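Local coordinates for putative hemoglobin-like oxygen-binding protein (Pseudoalteromonas haloplanktis, PDB 4UUR) that probably binds and carries oxygen at a heme iron, as a cold-adapted group II truncated hemoglobin of an Antarctic marine bacterium, at residues D107-C112 with Q132-L137; R40-M45 with Q67-F72. All coordinates share one frame; numbering follows the deposited sequence.

Interaction 1. Residues D107-C112 with Q132-L137; sequences DQWMYC and QSFGQL. With HEM (protoporphyrin IX containing Fe), chain C.
Trp109 and Phe134 show how an antiparallel helix pair can serve as a wall of a heme pocket. Segments 107-112 and 132-137, on helices 103-120 and 124-141, run antiparallel at 160°, their axes approaching to 10.1 Å, and between them the contact is almost wholly apolar. The two aromatic rings meet obliquely, with planes at 43°: CD1 of Phe134 comes in at the outer edge of the indole, 3.8 Å from CH2 of Trp109. Sulfur packing continues the seam. Met110, its chain bent at both outer torsions, curls back so that CE lies 3.5 Å from the backbone N of Gly135, where no side chain intervenes, while SD rests against CB of Phe134. Cofactor contacts form a second group. Trp109 carries CG anti to the backbone N (chi1 -158°), which lays one indole face over the heme rim, with NE1 3.3 Å from HEM CHC. Phe134 and Leu137 reach the vinyl carbon CBC instead. The one polar link is NE1 of Trp109 donating at 3.0 Å to the iron-bound water, whose oxygen lies in the indole plane. An indole so wedged between Phe134 and porphyrin offers an N-H in a fixed direction, consistent with steadying a ligand at the iron.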
ATOM      1  N   ASP A 107       6.739  -6.900  -7.785  1.00 34.57           N
ATOM      2  CA  ASP A 107       7.988  -6.164  -7.607  1.00 36.26           C
ATOM      3  C   ASP A 107       7.820  -4.679  -7.887  1.00 36.09           C
ATOM      4  O   ASP A 107       8.412  -3.867  -7.192  1.00 33.24           O
ATOM      5  CB  ASP A 107       9.087  -6.730  -8.515  1.00 36.07           C
ATOM      6  CG  ASP A 107       9.537  -8.124  -8.103  1.00 36.68           C
ATOM      7  OD1 ASP A 107       9.450  -8.517  -6.928  1.00 40.78           O
ATOM      8  OD2 ASP A 107      10.003  -8.839  -8.998  1.00 49.59           O
ATOM      9  N   GLN A 108       7.050  -4.346  -8.931  1.00 34.33           N
ATOM     10  CA  GLN A 108       6.624  -2.974  -9.198  1.00 33.55           C
ATOM     11  C   GLN A 108       5.883  -2.313  -8.021  1.00 31.40           C
ATOM     12  O   GLN A 108       6.112  -1.125  -7.749  1.00 31.35           O
ATOM     13  CB  GLN A 108       5.706  -2.926 -10.401  1.00 35.15           C
ATOM     14  CG  GLN A 108       6.452  -3.072 -11.710  1.00 36.90           C
ATOM     15  CD  GLN A 108       5.512  -3.196 -12.883  1.00 36.39           C
ATOM     16  OE1 GLN A 108       4.689  -2.335 -13.118  1.00 42.95           O
ATOM     17  NE2 GLN A 108       5.621  -4.278 -13.609  1.00 37.85           N
ATOM     18  N   TRP A 109       4.977  -3.062  -7.388  1.00 28.21           N
ATOM     19  CA  TRP A 109       4.240  -2.594  -6.216  1.00 25.41           C
ATOM     20  C   TRP A 109       5.206  -2.367  -5.067  1.00 27.71           C
ATOM     21  O   TRP A 109       5.128  -1.324  -4.391  1.00 27.30           O
ATOM     22  CB  TRP A 109       3.225  -3.631  -5.769  1.00 25.57           C
ATOM     23  CG  TRP A 109       2.109  -3.100  -4.966  1.00 26.49           C
ATOM     24  CD1 TRP A 109       0.854  -2.794  -5.417  1.00 28.66           C
ATOM     25  CD2 TRP A 109       2.119  -2.788  -3.577  1.00 26.58           C
ATOM     26  NE1 TRP A 109       0.071  -2.349  -4.384  1.00 29.01           N
ATOM     27  CE2 TRP A 109       0.827  -2.340  -3.238  1.00 29.00           C
ATOM     28  CE3 TRP A 109       3.070  -2.884  -2.572  1.00 27.69           C
ATOM     29  CZ2 TRP A 109       0.488  -1.949  -1.938  1.00 27.35           C
ATOM     30  CZ3 TRP A 109       2.699  -2.507  -1.262  1.00 27.43           C
ATOM     31  CH2 TRP A 109       1.458  -2.048  -0.976  1.00 26.11           C
ATOM     32  N   MET A 110       6.101  -3.334  -4.810  1.00 28.12           N
ATOM     33  CA  MET A 110       7.110  -3.137  -3.749  1.00 30.42           C
ATOM     34  C   MET A 110       8.105  -1.999  -3.990  1.00 31.00           C
ATOM     35  O   MET A 110       8.410  -1.225  -3.091  1.00 37.57           O
ATOM     36  CB  MET A 110       7.836  -4.417  -3.422  1.00 32.20           C
ATOM     37  CG  MET A 110       6.995  -5.333  -2.555  1.00 33.19           C
ATOM     38  SD  MET A 110       6.233  -4.535  -1.117  1.00 35.82           S
ATOM     39  CE  MET A 110       7.726  -4.178  -0.180  1.00 38.87           C
ATOM     40  N   TYR A 111       8.576  -1.878  -5.213  1.00 31.46           N
ATOM     41  CA  TYR A 111       9.447  -0.786  -5.616  1.00 31.26           C
ATOM     42  C   TYR A 111       8.832   0.572  -5.260  1.00 32.41           C
ATOM     43  O   TYR A 111       9.489   1.412  -4.668  1.00 33.16           O
ATOM     44  CB  TYR A 111       9.715  -0.934  -7.117  1.00 30.59           C
ATOM     45  CG  TYR A 111      10.303   0.265  -7.780  1.00 31.47           C
ATOM     46  CD1 TYR A 111       9.485   1.255  -8.277  1.00 32.84           C
ATOM     47  CD2 TYR A 111      11.687   0.396  -7.939  1.00 32.27           C
ATOM     48  CE1 TYR A 111      10.013   2.376  -8.903  1.00 36.18           C
ATOM     49  CE2 TYR A 111      12.233   1.505  -8.578  1.00 34.49           C
ATOM     50  CZ  TYR A 111      11.392   2.477  -9.064  1.00 36.28           C
ATOM     51  OH  TYR A 111      11.894   3.585  -9.673  1.00 41.68           O
ATOM     52  N   CYS A 112       7.561   0.775  -5.610  1.00 31.33           N
ATOM     53  CA  CYS A 112       6.844   1.979  -5.217  1.00 28.53           C
ATOM     54  C   CYS A 112       6.747   2.110  -3.704  1.00 28.18           C
ATOM     55  O   CYS A 112       6.946   3.206  -3.179  1.00 24.72           O
ATOM     56  CB  CYS A 112       5.430   1.972  -5.786  1.00 27.45           C
ATOM     57  SG  CYS A 112       5.396   2.282  -7.548  1.00 30.99           S
ATOM     58  N   GLN A 132       9.255  -5.279   5.189  1.00 50.59           N
ATOM     59  CA  GLN A 132       9.190  -6.747   5.210  1.00 46.27           C
ATOM     60  C   GLN A 132       7.743  -7.153   5.242  1.00 39.13           C
ATOM     61  O   GLN A 132       7.353  -7.978   4.452  1.00 36.36           O
ATOM     62  CB  GLN A 132       9.951  -7.349   6.409  1.00 48.49           C
ATOM     63  CG  GLN A 132      11.472  -7.237   6.267  1.00 56.30           C
ATOM     64  CD  GLN A 132      11.974  -7.905   4.987  1.00 58.27           C
ATOM     65  OE1 GLN A 132      11.524  -8.989   4.645  1.00 64.51           O
ATOM     66  NE2 GLN A 132      12.880  -7.245   4.262  1.00 60.94           N
ATOM     67  N   SER A 133       6.945  -6.525   6.104  1.00 36.81           N
ATOM     68  CA  SER A 133       5.543  -6.909   6.243  1.00 37.21           C
ATOM     69  C   SER A 133       4.643  -6.609   4.993  1.00 40.44           C
ATOM     70  O   SER A 133       3.789  -7.433   4.593  1.00 36.05           O
ATOM     71  CB  SER A 133       4.971  -6.361   7.528  1.00 39.14           C
ATOM     72  OG  SER A 133       4.920  -4.959   7.527  1.00 52.19           O
ATOM     73  N   PHE A 134       4.874  -5.465   4.350  1.00 38.88           N
ATOM     74  CA  PHE A 134       4.343  -5.220   2.989  1.00 36.53           C
ATOM     75  C   PHE A 134       4.874  -6.245   1.985  1.00 34.20           C
ATOM     76  O   PHE A 134       4.119  -6.749   1.173  1.00 36.00           O
ATOM     77  CB  PHE A 134       4.709  -3.805   2.438  1.00 34.84           C
ATOM     78  CG  PHE A 134       3.857  -2.680   2.987  1.00 30.95           C
ATOM     79  CD1 PHE A 134       2.505  -2.598   2.674  1.00 31.40           C
ATOM     80  CD2 PHE A 134       4.410  -1.689   3.765  1.00 27.20           C
ATOM     81  CE1 PHE A 134       1.722  -1.570   3.171  1.00 31.33           C
ATOM     82  CE2 PHE A 134       3.626  -0.672   4.278  1.00 29.93           C
ATOM     83  CZ  PHE A 134       2.288  -0.589   3.975  1.00 29.86           C
ATOM     84  N   GLY A 135       6.178  -6.476   1.985  1.00 35.12           N
ATOM     85  CA  GLY A 135       6.811  -7.450   1.082  1.00 39.88           C
ATOM     86  C   GLY A 135       6.119  -8.820   1.112  1.00 42.25           C
ATOM     87  O   GLY A 135       5.950  -9.470   0.083  1.00 42.18           O
ATOM     88  N   GLN A 136       5.704  -9.236   2.290  1.00 45.19           N
ATOM     89  CA  GLN A 136       5.012 -10.505   2.452  1.00 52.91           C
ATOM     90  C   GLN A 136       3.578 -10.454   1.911  1.00 47.83           C
ATOM     91  O   GLN A 136       3.205 -11.300   1.110  1.00 52.85           O
ATOM     92  CB  GLN A 136       5.013 -10.943   3.927  1.00 55.10           C
ATOM     93  CG  GLN A 136       6.197 -11.820   4.287  1.00 60.00           C
ATOM     94  CD  GLN A 136       6.360 -12.042   5.776  1.00 66.15           C
ATOM     95  OE1 GLN A 136       5.594 -11.531   6.600  1.00 68.58           O
ATOM     96  NE2 GLN A 136       7.371 -12.816   6.132  1.00 73.77           N
ATOM     97  N   LEU A 137       2.787  -9.484   2.373  1.00 42.02           N
ATOM     98  CA  LEU A 137       1.465  -9.217   1.802  1.00 40.82           C
ATOM     99  C   LEU A 137       1.460  -9.181   0.273  1.00 38.30           C
ATOM    100  O   LEU A 137       0.661  -9.871  -0.349  1.00 38.13           O
ATOM    101  CB  LEU A 137       0.886  -7.923   2.345  1.00 41.30           C
ATOM    102  CG  LEU A 137      -0.057  -8.159   3.503  1.00 46.82           C
ATOM    103  CD1 LEU A 137      -0.671  -6.829   3.952  1.00 45.66           C
ATOM    104  CD2 LEU A 137      -1.139  -9.156   3.084  1.00 47.04           C
TER
HETATM  105  CHA HEM C 700      -6.926  -2.585  -4.827  1.00 26.41           C
HETATM  106  CHB HEM C 700      -3.211  -4.015  -7.631  1.00 23.80           C
HETATM  107  CHC HEM C 700      -0.907  -5.441  -3.601  1.00 25.84           C
HETATM  108  CHD HEM C 700      -4.152  -3.130  -0.968  1.00 28.42           C
HETATM  109  C1A HEM C 700      -6.138  -2.874  -5.927  1.00 26.76           C
HETATM  110  C2A HEM C 700      -6.503  -2.640  -7.254  1.00 25.64           C
HETATM  111  C3A HEM C 700      -5.450  -3.020  -8.031  1.00 26.37           C
HETATM  112  C4A HEM C 700      -4.421  -3.517  -7.198  1.00 26.53           C
HETATM  113  CMA HEM C 700      -5.381  -2.949  -9.551  1.00 27.86           C
HETATM  114  CAA HEM C 700      -7.810  -2.077  -7.775  1.00 27.61           C
HETATM  115  CBA HEM C 700      -8.148  -0.707  -7.187  1.00 35.54           C
HETATM  116  CGA HEM C 700      -8.924   0.216  -8.103  1.00 36.29           C
HETATM  117  O1A HEM C 700      -8.486   0.718  -9.159  1.00 38.57           O
HETATM  118  O2A HEM C 700     -10.065   0.532  -7.729  1.00 47.68           O
HETATM  119  C1B HEM C 700      -2.268  -4.573  -6.753  1.00 25.44           C
HETATM  120  C2B HEM C 700      -1.123  -5.321  -7.162  1.00 26.36           C
HETATM  121  C3B HEM C 700      -0.478  -5.735  -6.025  1.00 27.60           C
HETATM  122  C4B HEM C 700      -1.308  -5.257  -4.921  1.00 26.11           C
HETATM  123  CMB HEM C 700      -0.724  -5.515  -8.614  1.00 28.92           C
HETATM  124  CAB HEM C 700       0.733  -6.544  -5.682  1.00 31.21           C
HETATM  125  CBB HEM C 700       1.379  -7.220  -6.575  1.00 37.94           C
HETATM  126  C1C HEM C 700      -1.523  -4.860  -2.500  1.00 27.84           C
HETATM  127  C2C HEM C 700      -1.048  -4.849  -1.179  1.00 30.31           C
HETATM  128  C3C HEM C 700      -2.005  -4.204  -0.435  1.00 31.69           C
HETATM  129  C4C HEM C 700      -3.024  -3.792  -1.326  1.00 30.69           C
HETATM  130  CMC HEM C 700       0.250  -5.496  -0.715  1.00 33.11           C
HETATM  131  CAC HEM C 700      -2.038  -3.861   1.005  1.00 39.33           C
HETATM  132  CBC HEM C 700      -0.983  -4.016   1.796  1.00 41.60           C
HETATM  133  C1D HEM C 700      -5.155  -2.867  -1.847  1.00 27.67           C
HETATM  134  C2D HEM C 700      -6.428  -2.328  -1.375  1.00 28.09           C
HETATM  135  C3D HEM C 700      -7.184  -2.180  -2.440  1.00 30.93           C
HETATM  136  C4D HEM C 700      -6.384  -2.641  -3.564  1.00 28.38           C
HETATM  137  CMD HEM C 700      -6.865  -2.004   0.027  1.00 30.61           C
HETATM  138  CAD HEM C 700      -8.625  -1.702  -2.464  1.00 35.44           C
HETATM  139  CBD HEM C 700      -9.469  -2.981  -2.478  1.00 41.73           C
HETATM  140  CGD HEM C 700     -10.982  -2.744  -2.407  1.00 51.80           C
HETATM  141  O1D HEM C 700     -11.482  -1.612  -2.499  1.00 52.81           O
HETATM  142  O2D HEM C 700     -11.786  -3.685  -2.258  1.00 54.82           O
HETATM  143  NA  HEM C 700      -4.832  -3.374  -5.911  1.00 26.29           N
HETATM  144  NB  HEM C 700      -2.308  -4.573  -5.435  1.00 26.02           N
HETATM  145  NC  HEM C 700      -2.684  -4.195  -2.561  1.00 26.31           N
HETATM  146  ND  HEM C 700      -5.145  -2.991  -3.156  1.00 27.03           N
HETATM  147 FE   HEM C 700      -3.805  -3.752  -4.236  1.00 28.06          FE
HETATM  148  O   HOH W   1      -2.908  -1.758  -4.406  1.00 23.31           O

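Interaction 2. Residues R40-M45 with Q67-F72; sequences RFYDIM and QVFFEF. With HEM (protoporphyrin IX containing Fe), chain C.
The water oxygen bound 2.2 Å from the heme FE, and gripped also by the indole of Trp109, faces an aromatic cluster of Phe41, Tyr42 and Phe69. In the two-over-two helical sandwich of truncated hemoglobins, this cluster joins helix 31-45 to helix 63-76 on the distal side of the heme. No hydrogen bond links segments 40-45 and 67-72; rings do the work. Tyr42 turns its edge to the face of Phe69 in an offset edge-to-face pair, the planes at 78° and CE2 of Tyr42 3.8 Å from CB of Phe69. Phe41 meets the same ring obliquely, CD2 to CE2 of Phe69 at 4.0 Å. Within its own helix Phe41 also places CD2 over the centre of the Tyr42 ring, so the phenol is pinned on a face as well as along an edge. Phe69, whose chi1 of -171° swings CG away from the backbone N, extends between both partners and the heme, its CE1 4.0 Å from HEM CHD. With Phe69 replaced by an alanine, the edge of Tyr42 would probably lose its ring face, leaving the phenol freer to turn beside the bound water. Further along the helix, Phe72 CE2 packs 3.6 Å from HEM CAC. A salt bridge from Asp43 to Arg66 ties the two helices as well. The hydroxyl OH of Tyr42 ends 3.8 Å from the water oxygen.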
ATOM      1  N   ARG A  40       1.736   9.390  -1.386  1.00 25.26           N
ATOM      2  CA  ARG A  40       3.085   9.303  -1.954  1.00 25.70           C
ATOM      3  C   ARG A  40       3.228   8.047  -2.825  1.00 25.81           C
ATOM      4  O   ARG A  40       3.828   8.094  -3.897  1.00 25.75           O
ATOM      5  CB  ARG A  40       4.087   9.199  -0.831  1.00 28.36           C
ATOM      6  CG  ARG A  40       5.542   8.944  -1.257  1.00 31.79           C
ATOM      7  CD  ARG A  40       6.237  10.195  -1.718  1.00 29.56           C
ATOM      8  NE  ARG A  40       6.529  11.035  -0.568  1.00 29.08           N
ATOM      9  CZ  ARG A  40       7.133  12.217  -0.625  1.00 29.88           C
ATOM     10  NH1 ARG A  40       7.516  12.771  -1.770  1.00 32.54           N
ATOM     11  NH2 ARG A  40       7.375  12.848   0.489  1.00 30.47           N
ATOM     12  N   PHE A  41       2.678   6.933  -2.347  1.00 24.66           N
ATOM     13  CA  PHE A  41       2.681   5.656  -3.068  1.00 25.98           C
ATOM     14  C   PHE A  41       2.119   5.817  -4.482  1.00 25.84           C
ATOM     15  O   PHE A  41       2.767   5.447  -5.448  1.00 27.40           O
ATOM     16  CB  PHE A  41       1.857   4.600  -2.282  1.00 25.44           C
ATOM     17  CG  PHE A  41       1.777   3.261  -2.959  1.00 27.75           C
ATOM     18  CD1 PHE A  41       2.905   2.479  -3.137  1.00 29.36           C
ATOM     19  CD2 PHE A  41       0.593   2.803  -3.460  1.00 32.03           C
ATOM     20  CE1 PHE A  41       2.832   1.267  -3.786  1.00 29.16           C
ATOM     21  CE2 PHE A  41       0.510   1.580  -4.077  1.00 30.98           C
ATOM     22  CZ  PHE A  41       1.627   0.803  -4.223  1.00 30.02           C
ATOM     23  N   TYR A  42       0.920   6.383  -4.591  1.00 24.32           N
ATOM     24  CA  TYR A  42       0.270   6.562  -5.884  1.00 24.41           C
ATOM     25  C   TYR A  42       0.931   7.680  -6.675  1.00 25.51           C
ATOM     26  O   TYR A  42       0.977   7.643  -7.903  1.00 26.19           O
ATOM     27  CB  TYR A  42      -1.239   6.830  -5.649  1.00 24.77           C
ATOM     28  CG  TYR A  42      -1.965   5.548  -5.207  1.00 24.04           C
ATOM     29  CD1 TYR A  42      -2.022   4.444  -6.053  1.00 22.84           C
ATOM     30  CD2 TYR A  42      -2.527   5.433  -3.963  1.00 25.17           C
ATOM     31  CE1 TYR A  42      -2.606   3.243  -5.655  1.00 25.71           C
ATOM     32  CE2 TYR A  42      -3.165   4.260  -3.558  1.00 26.94           C
ATOM     33  CZ  TYR A  42      -3.198   3.148  -4.414  1.00 28.40           C
ATOM     34  OH  TYR A  42      -3.795   1.952  -4.045  1.00 30.64           O
ATOM     35  N   ASP A  43       1.454   8.680  -5.983  1.00 24.14           N
ATOM     36  CA  ASP A  43       2.138   9.759  -6.664  1.00 26.27           C
ATOM     37  C   ASP A  43       3.321   9.253  -7.462  1.00 27.67           C
ATOM     38  O   ASP A  43       3.549   9.672  -8.600  1.00 31.53           O
ATOM     39  CB  ASP A  43       2.572  10.787  -5.643  1.00 29.01           C
ATOM     40  CG  ASP A  43       1.449  11.798  -5.319  1.00 29.35           C
ATOM     41  OD1 ASP A  43       0.364  11.744  -5.955  1.00 26.30           O
ATOM     42  OD2 ASP A  43       1.688  12.654  -4.459  1.00 30.08           O
ATOM     43  N   ILE A  44       4.042   8.311  -6.863  1.00 27.51           N
ATOM     44  CA  ILE A  44       5.213   7.702  -7.458  1.00 28.32           C
ATOM     45  C   ILE A  44       4.799   6.687  -8.518  1.00 29.92           C
ATOM     46  O   ILE A  44       5.392   6.655  -9.610  1.00 30.91           O
ATOM     47  CB  ILE A  44       6.059   7.016  -6.385  1.00 28.03           C
ATOM     48  CG1 ILE A  44       6.768   8.083  -5.544  1.00 26.46           C
ATOM     49  CG2 ILE A  44       7.035   6.013  -6.988  1.00 27.06           C
ATOM     50  CD1 ILE A  44       7.357   7.549  -4.265  1.00 26.14           C
ATOM     51  N   MET A  45       3.785   5.870  -8.199  1.00 28.87           N
ATOM     52  CA  MET A  45       3.305   4.874  -9.126  1.00 29.72           C
ATOM     53  C   MET A  45       2.909   5.499 -10.451  1.00 32.62           C
ATOM     54  O   MET A  45       3.136   4.895 -11.513  1.00 32.46           O
ATOM     55  CB  MET A  45       2.071   4.151  -8.573  1.00 32.31           C
ATOM     56  CG  MET A  45       1.474   3.097  -9.522  1.00 31.31           C
ATOM     57  SD  MET A  45      -0.111   2.444  -8.990  1.00 33.09           S
ATOM     58  CE  MET A  45       0.293   1.632  -7.433  1.00 32.95           C
ATOM     59  N   GLN A  67      -8.083   7.180  -1.343  1.00 32.13           N
ATOM     60  CA  GLN A  67      -8.878   7.246  -0.119  1.00 34.11           C
ATOM     61  C   GLN A  67      -9.051   5.852   0.489  1.00 32.92           C
ATOM     62  O   GLN A  67      -8.813   5.636   1.671  1.00 31.15           O
ATOM     63  CB  GLN A  67     -10.234   7.884  -0.430  1.00 39.93           C
ATOM     64  CG  GLN A  67     -11.288   7.866   0.683  1.00 44.10           C
ATOM     65  CD  GLN A  67     -10.835   8.561   1.953  1.00 52.83           C
ATOM     66  OE1 GLN A  67     -10.272   9.672   1.925  1.00 56.22           O
ATOM     67  NE2 GLN A  67     -11.066   7.907   3.084  1.00 53.66           N
ATOM     68  N   VAL A  68      -9.426   4.884  -0.330  1.00 34.65           N
ATOM     69  CA  VAL A  68      -9.604   3.511   0.163  1.00 32.51           C
ATOM     70  C   VAL A  68      -8.322   2.947   0.731  1.00 33.02           C
ATOM     71  O   VAL A  68      -8.329   2.391   1.814  1.00 33.68           O
ATOM     72  CB  VAL A  68     -10.143   2.580  -0.935  1.00 34.20           C
ATOM     73  CG1 VAL A  68     -10.087   1.121  -0.507  1.00 31.80           C
ATOM     74  CG2 VAL A  68     -11.584   2.949  -1.241  1.00 37.13           C
ATOM     75  N   PHE A  69      -7.208   3.067   0.001  1.00 36.97           N
ATOM     76  CA  PHE A  69      -5.924   2.549   0.496  1.00 33.12           C
ATOM     77  C   PHE A  69      -5.577   3.211   1.823  1.00 33.23           C
ATOM     78  O   PHE A  69      -5.083   2.546   2.708  1.00 32.65           O
ATOM     79  CB  PHE A  69      -4.803   2.810  -0.505  1.00 33.21           C
ATOM     80  CG  PHE A  69      -3.504   2.127  -0.169  1.00 29.69           C
ATOM     81  CD1 PHE A  69      -3.446   0.771   0.049  1.00 32.03           C
ATOM     82  CD2 PHE A  69      -2.340   2.823  -0.145  1.00 30.70           C
ATOM     83  CE1 PHE A  69      -2.257   0.128   0.360  1.00 29.00           C
ATOM     84  CE2 PHE A  69      -1.139   2.211   0.084  1.00 28.35           C
ATOM     85  CZ  PHE A  69      -1.091   0.856   0.351  1.00 29.89           C
ATOM     86  N   PHE A  70      -5.818   4.510   1.954  1.00 32.25           N
ATOM     87  CA  PHE A  70      -5.604   5.208   3.233  1.00 37.80           C
ATOM     88  C   PHE A  70      -6.420   4.568   4.365  1.00 41.51           C
ATOM     89  O   PHE A  70      -5.864   4.200   5.421  1.00 40.95           O
ATOM     90  CB  PHE A  70      -5.984   6.682   3.116  1.00 43.43           C
ATOM     91  CG  PHE A  70      -6.337   7.326   4.424  1.00 49.30           C
ATOM     92  CD1 PHE A  70      -5.368   7.528   5.405  1.00 51.93           C
ATOM     93  CD2 PHE A  70      -7.637   7.766   4.671  1.00 57.14           C
ATOM     94  CE1 PHE A  70      -5.693   8.132   6.615  1.00 54.97           C
ATOM     95  CE2 PHE A  70      -7.975   8.366   5.879  1.00 55.63           C
ATOM     96  CZ  PHE A  70      -7.003   8.538   6.857  1.00 56.97           C
ATOM     97  N   GLU A  71      -7.732   4.435   4.124  1.00 41.56           N
ATOM     98  CA  GLU A  71      -8.639   3.769   5.042  1.00 39.36           C
ATOM     99  C   GLU A  71      -8.066   2.455   5.447  1.00 37.68           C
ATOM    100  O   GLU A  71      -8.112   2.105   6.618  1.00 39.05           O
ATOM    101  CB  GLU A  71     -10.020   3.553   4.405  1.00 39.90           C
ATOM    102  CG  GLU A  71     -10.905   4.783   4.428  1.00 42.05           C
ATOM    103  CD  GLU A  71     -11.942   4.822   3.306  1.00 45.26           C
ATOM    104  OE1 GLU A  71     -12.391   3.785   2.741  1.00 50.57           O
ATOM    105  OE2 GLU A  71     -12.306   5.943   2.956  1.00 54.68           O
ATOM    106  N   PHE A  72      -7.483   1.722   4.498  1.00 38.64           N
ATOM    107  CA  PHE A  72      -6.891   0.418   4.856  1.00 41.27           C
ATOM    108  C   PHE A  72      -5.705   0.569   5.765  1.00 42.15           C
ATOM    109  O   PHE A  72      -5.615  -0.127   6.790  1.00 48.36           O
ATOM    110  CB  PHE A  72      -6.504  -0.399   3.645  1.00 37.94           C
ATOM    111  CG  PHE A  72      -5.654  -1.581   3.967  1.00 38.80           C
ATOM    112  CD1 PHE A  72      -6.220  -2.756   4.462  1.00 40.19           C
ATOM    113  CD2 PHE A  72      -4.266  -1.531   3.753  1.00 39.99           C
ATOM    114  CE1 PHE A  72      -5.412  -3.858   4.743  1.00 39.46           C
ATOM    115  CE2 PHE A  72      -3.467  -2.611   4.015  1.00 37.60           C
ATOM    116  CZ  PHE A  72      -4.035  -3.781   4.511  1.00 39.52           C
TER
HETATM  117  CHA HEM C 700      -6.926  -2.585  -4.827  1.00 26.41           C
HETATM  118  CHB HEM C 700      -3.211  -4.015  -7.631  1.00 23.80           C
HETATM  119  CHC HEM C 700      -0.907  -5.441  -3.601  1.00 25.84           C
HETATM  120  CHD HEM C 700      -4.152  -3.130  -0.968  1.00 28.42           C
HETATM  121  C1A HEM C 700      -6.138  -2.874  -5.927  1.00 26.76           C
HETATM  122  C2A HEM C 700      -6.503  -2.640  -7.254  1.00 25.64           C
HETATM  123  C3A HEM C 700      -5.450  -3.020  -8.031  1.00 26.37           C
HETATM  124  C4A HEM C 700      -4.421  -3.517  -7.198  1.00 26.53           C
HETATM  125  CMA HEM C 700      -5.381  -2.949  -9.551  1.00 27.86           C
HETATM  126  CAA HEM C 700      -7.810  -2.077  -7.775  1.00 27.61           C
HETATM  127  CBA HEM C 700      -8.148  -0.707  -7.187  1.00 35.54           C
HETATM  128  CGA HEM C 700      -8.924   0.216  -8.103  1.00 36.29           C
HETATM  129  O1A HEM C 700      -8.486   0.718  -9.159  1.00 38.57           O
HETATM  130  O2A HEM C 700     -10.065   0.532  -7.729  1.00 47.68           O
HETATM  131  C1B HEM C 700      -2.268  -4.573  -6.753  1.00 25.44           C
HETATM  132  C2B HEM C 700      -1.123  -5.321  -7.162  1.00 26.36           C
HETATM  133  C3B HEM C 700      -0.478  -5.735  -6.025  1.00 27.60           C
HETATM  134  C4B HEM C 700      -1.308  -5.257  -4.921  1.00 26.11           C
HETATM  135  CMB HEM C 700      -0.724  -5.515  -8.614  1.00 28.92           C
HETATM  136  CAB HEM C 700       0.733  -6.544  -5.682  1.00 31.21           C
HETATM  137  CBB HEM C 700       1.379  -7.220  -6.575  1.00 37.94           C
HETATM  138  C1C HEM C 700      -1.523  -4.860  -2.500  1.00 27.84           C
HETATM  139  C2C HEM C 700      -1.048  -4.849  -1.179  1.00 30.31           C
HETATM  140  C3C HEM C 700      -2.005  -4.204  -0.435  1.00 31.69           C
HETATM  141  C4C HEM C 700      -3.024  -3.792  -1.326  1.00 30.69           C
HETATM  142  CMC HEM C 700       0.250  -5.496  -0.715  1.00 33.11           C
HETATM  143  CAC HEM C 700      -2.038  -3.861   1.005  1.00 39.33           C
HETATM  144  CBC HEM C 700      -0.983  -4.016   1.796  1.00 41.60           C
HETATM  145  C1D HEM C 700      -5.155  -2.867  -1.847  1.00 27.67           C
HETATM  146  C2D HEM C 700      -6.428  -2.328  -1.375  1.00 28.09           C
HETATM  147  C3D HEM C 700      -7.184  -2.180  -2.440  1.00 30.93           C
HETATM  148  C4D HEM C 700      -6.384  -2.641  -3.564  1.00 28.38           C
HETATM  149  CMD HEM C 700      -6.865  -2.004   0.027  1.00 30.61           C
HETATM  150  CAD HEM C 700      -8.625  -1.702  -2.464  1.00 35.44           C
HETATM  151  CBD HEM C 700      -9.469  -2.981  -2.478  1.00 41.73           C
HETATM  152  CGD HEM C 700     -10.982  -2.744  -2.407  1.00 51.80           C
HETATM  153  O1D HEM C 700     -11.482  -1.612  -2.499  1.00 52.81           O
HETATM  154  O2D HEM C 700     -11.786  -3.685  -2.258  1.00 54.82           O
HETATM  155  NA  HEM C 700      -4.832  -3.374  -5.911  1.00 26.29           N
HETATM  156  NB  HEM C 700      -2.308  -4.573  -5.435  1.00 26.02           N
HETATM  157  NC  HEM C 700      -2.684  -4.195  -2.561  1.00 26.31           N
HETATM  158  ND  HEM C 700      -5.145  -2.991  -3.156  1.00 27.03           N
HETATM  159 FE   HEM C 700      -3.805  -3.752  -4.236  1.00 28.06          FE
HETATM  160  O   HOH W   1      -2.908  -1.758  -4.406  1.00 23.31           O

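Interactions 1 and 2 have centres about 14 Å apart, yet they meet through a shared aromatic layer over the heme. Phe41 is the main bridge: its CZ lies 3.4 Å from CE2 of Trp109, and its CE1 lies 3.4 Å from CB of Cys112. Phe69 joins in with CZ 3.9 Å from CZ2 of Trp109. Trp109 thus touches segment 132-137 and both segments of interaction 2, while Cys112 adds a second contact with Phe41. Both contacts border the iron-bound water, and the side chain of the axial ligand His96 is about 6 Å from that of Trp109 and about 8 Å from that of Tyr42.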